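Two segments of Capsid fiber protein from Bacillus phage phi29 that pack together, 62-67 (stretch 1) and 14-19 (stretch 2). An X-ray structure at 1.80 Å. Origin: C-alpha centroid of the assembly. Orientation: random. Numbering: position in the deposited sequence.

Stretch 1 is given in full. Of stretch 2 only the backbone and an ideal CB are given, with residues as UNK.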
# COMPACT_ATOMS: atom_id res chain seq x y z
N ALA A 62 1.90 7.24 -5.45
CA ALA A 62 3.05 8.08 -5.77
C ALA A 62 3.13 9.26 -4.80
O ALA A 62 2.11 9.74 -4.28
CB ALA A 62 2.97 8.59 -7.21
N TRP A 63 4.35 9.72 -4.54
CA TRP A 63 4.59 10.91 -3.72
C TRP A 63 5.40 11.93 -4.51
O TRP A 63 6.20 11.57 -5.38
CB TRP A 63 5.38 10.59 -2.46
CG TRP A 63 4.61 9.97 -1.36
CD1 TRP A 63 3.25 9.91 -1.22
CD2 TRP A 63 5.16 9.33 -0.21
NE1 TRP A 63 2.92 9.25 -0.05
CE2 TRP A 63 4.08 8.88 0.58
CE3 TRP A 63 6.47 9.07 0.22
CZ2 TRP A 63 4.27 8.20 1.79
CZ3 TRP A 63 6.66 8.40 1.43
CH2 TRP A 63 5.57 7.96 2.19
N GLN A 64 5.20 13.21 -4.18
CA GLN A 64 6.05 14.29 -4.68
C GLN A 64 7.00 14.70 -3.57
O GLN A 64 6.55 15.10 -2.48
CB GLN A 64 5.20 15.48 -5.13
CG GLN A 64 4.47 15.22 -6.39
CD GLN A 64 3.38 16.24 -6.65
OE1 GLN A 64 2.80 16.84 -5.74
NE2 GLN A 64 3.09 16.42 -7.91
N VAL A 65 8.31 14.62 -3.84
CA VAL A 65 9.34 14.90 -2.84
C VAL A 65 10.46 15.74 -3.46
O VAL A 65 10.85 15.53 -4.61
CB VAL A 65 9.94 13.61 -2.24
CG1 VAL A 65 10.88 13.96 -1.10
CG2 VAL A 65 8.83 12.67 -1.74
N ILE A 66 11.00 16.67 -2.68
CA ILE A 66 12.17 17.43 -3.14
C ILE A 66 13.38 16.51 -3.27
O ILE A 66 13.69 15.73 -2.35
CB ILE A 66 12.47 18.58 -2.16
CG1 ILE A 66 11.28 19.57 -2.11
CG2 ILE A 66 13.72 19.31 -2.60
CD1 ILE A 66 11.04 20.26 -3.41
N ALA A 67 14.07 16.60 -4.40
CA ALA A 67 15.30 15.84 -4.61
C ALA A 67 16.46 16.43 -3.82
O ALA A 67 16.75 17.63 -3.91
CB ALA A 67 15.66 15.81 -6.10
N UNK A 14 9.46 21.37 6.15
CA UNK A 14 9.22 22.04 4.88
C UNK A 14 8.34 21.19 3.99
O UNK A 14 8.27 19.96 4.12
CB UNK A 14 10.54 22.35 4.17
N UNK A 15 7.62 21.86 3.10
CA UNK A 15 6.70 21.15 2.22
C UNK A 15 7.47 20.22 1.29
O UNK A 15 8.61 20.49 0.91
CB UNK A 15 5.86 22.14 1.41
N UNK A 16 6.84 19.09 0.96
CA UNK A 16 7.40 18.11 0.04
C UNK A 16 8.65 17.44 0.59
O UNK A 16 9.52 17.03 -0.17
CB UNK A 16 7.72 18.78 -1.30
N UNK A 17 8.73 17.31 1.91
CA UNK A 17 9.81 16.58 2.55
C UNK A 17 9.26 15.35 3.26
O UNK A 17 8.11 15.34 3.73
CB UNK A 17 10.56 17.48 3.53
N UNK A 18 10.07 14.31 3.29
CA UNK A 18 9.67 13.06 3.93
C UNK A 18 9.60 13.25 5.44
O UNK A 18 10.41 13.97 6.03
CB UNK A 18 10.64 11.93 3.58
N UNK A 19 8.63 12.58 6.07
CA UNK A 19 8.34 12.76 7.48
C UNK A 19 8.51 11.47 8.28
O UNK A 19 8.26 10.36 7.78
CB UNK A 19 6.92 13.29 7.65

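At position 14 the ideal CB has nothing of stretch 1 within 5.5 Å, and phi/psi of -102/154° is an ordinary extended conformation. Stretch 1 therefore sets no preference. The residue is Met 14, which makes no contact here; its backbone O opens a type II beta turn that runs to position 17.

Position 15 is similar for its side chain: the CA-to-CB bond points sideways, again with nothing of stretch 1 within 5.5 Å of the ideal CB, and phi/psi of -65/147° suits most residues. The deposited residue is Ala 15, whose CB comes no nearer to stretch 1 than 7.0 Å, at Ile 66 CG1. Its contact comes from the backbone, with O 4.1 Å from Ile 66 CG1.

Position 16 carries the clearest evidence. Phi/psi of 66/31° is left-handed, the region expected for the third residue of a type II turn, where glycine, asparagine or aspartate would be usual candidates. Yet CA-to-CB points toward stretch 1, and the ideal CB lies 3.7 Å from Ile 66 CG1 and 4.0 Å from Gln 64 O, so any residue with a CB would place it against Ile 66 CG1, and glycine would forgo the contact. The hydrogen bond here uses backbone atoms only, so it does not by itself select a side chain: Ile 66 N donates to the O of position 16 at 2.9 Å and 168°, nearly linear, and the same O receives a CA-H...O contact from Val 65 CA at 3.4 Å. The residue is Tyr 16, chi1 m. Its CB packs 3.8 Å from Ile 66 CG1, and stretch 1 covers 86 Å² of the whole residue, the largest such area in either stretch.

At position 17 CA-to-CB points away and nothing of stretch 1 lies within 5.5 Å of the ideal CB, so a short side chain would miss stretch 1, whereas a long, flexible one could fold back. Arg 17 does so: with chi1 and chi2 both m, NE comes to 3.7 Å from Ile 66 CB. This is contact without a hydrogen bond, and NE has no partner in the model, while NH1 is bonded elsewhere in the structure. Its backbone N closes the turn through a weak bond to Met 14 O, 3.5 Å.

Position 18 points sideways, its ideal CB 5.1 Å from Val 65 CG1. Trp 63 and Val 65 offer an apolar surface beyond it, favouring leucine, isoleucine, methionine or phenylalanine. Leu 18 (m, t) extends CD2 to 3.8 Å from Val 65 CG2 and 3.9 Å from Trp 63 CE3, joining both.

Position 19 is out of reach, with extended strand angles, -120/147°, and no preference from stretch 1; Leu 19 makes no contact.

Stretch 2 (14-19) MAYRLL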
# COMPACT_ATOMS: atom_id res chain seq x y z
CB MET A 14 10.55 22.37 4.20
CG MET A 14 11.29 23.41 5.01
SD MET A 14 12.57 24.23 4.10
CE MET A 14 13.88 23.02 4.21
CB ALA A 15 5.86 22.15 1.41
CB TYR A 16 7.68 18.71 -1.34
CG TYR A 16 6.50 19.53 -1.78
CD1 TYR A 16 5.24 18.93 -1.88
CD2 TYR A 16 6.60 20.91 -1.99
CE1 TYR A 16 4.12 19.66 -2.23
CE2 TYR A 16 5.46 21.66 -2.36
CZ TYR A 16 4.23 21.01 -2.47
OH TYR A 16 3.09 21.70 -2.81
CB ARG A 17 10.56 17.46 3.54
CG ARG A 17 11.10 18.75 2.92
CD ARG A 17 12.22 18.46 1.94
NE ARG A 17 12.73 19.69 1.35
CZ ARG A 17 13.72 20.42 1.87
NH1 ARG A 17 14.29 20.05 3.00
NH2 ARG A 17 14.13 21.53 1.25
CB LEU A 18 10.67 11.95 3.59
CG LEU A 18 10.81 11.72 2.08
CD1 LEU A 18 12.12 10.97 1.79
CD2 LEU A 18 9.60 10.98 1.52
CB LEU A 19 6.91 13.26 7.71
CG LEU A 19 6.50 14.60 7.11
CD1 LEU A 19 4.99 14.80 7.35
CD2 LEU A 19 7.33 15.73 7.74
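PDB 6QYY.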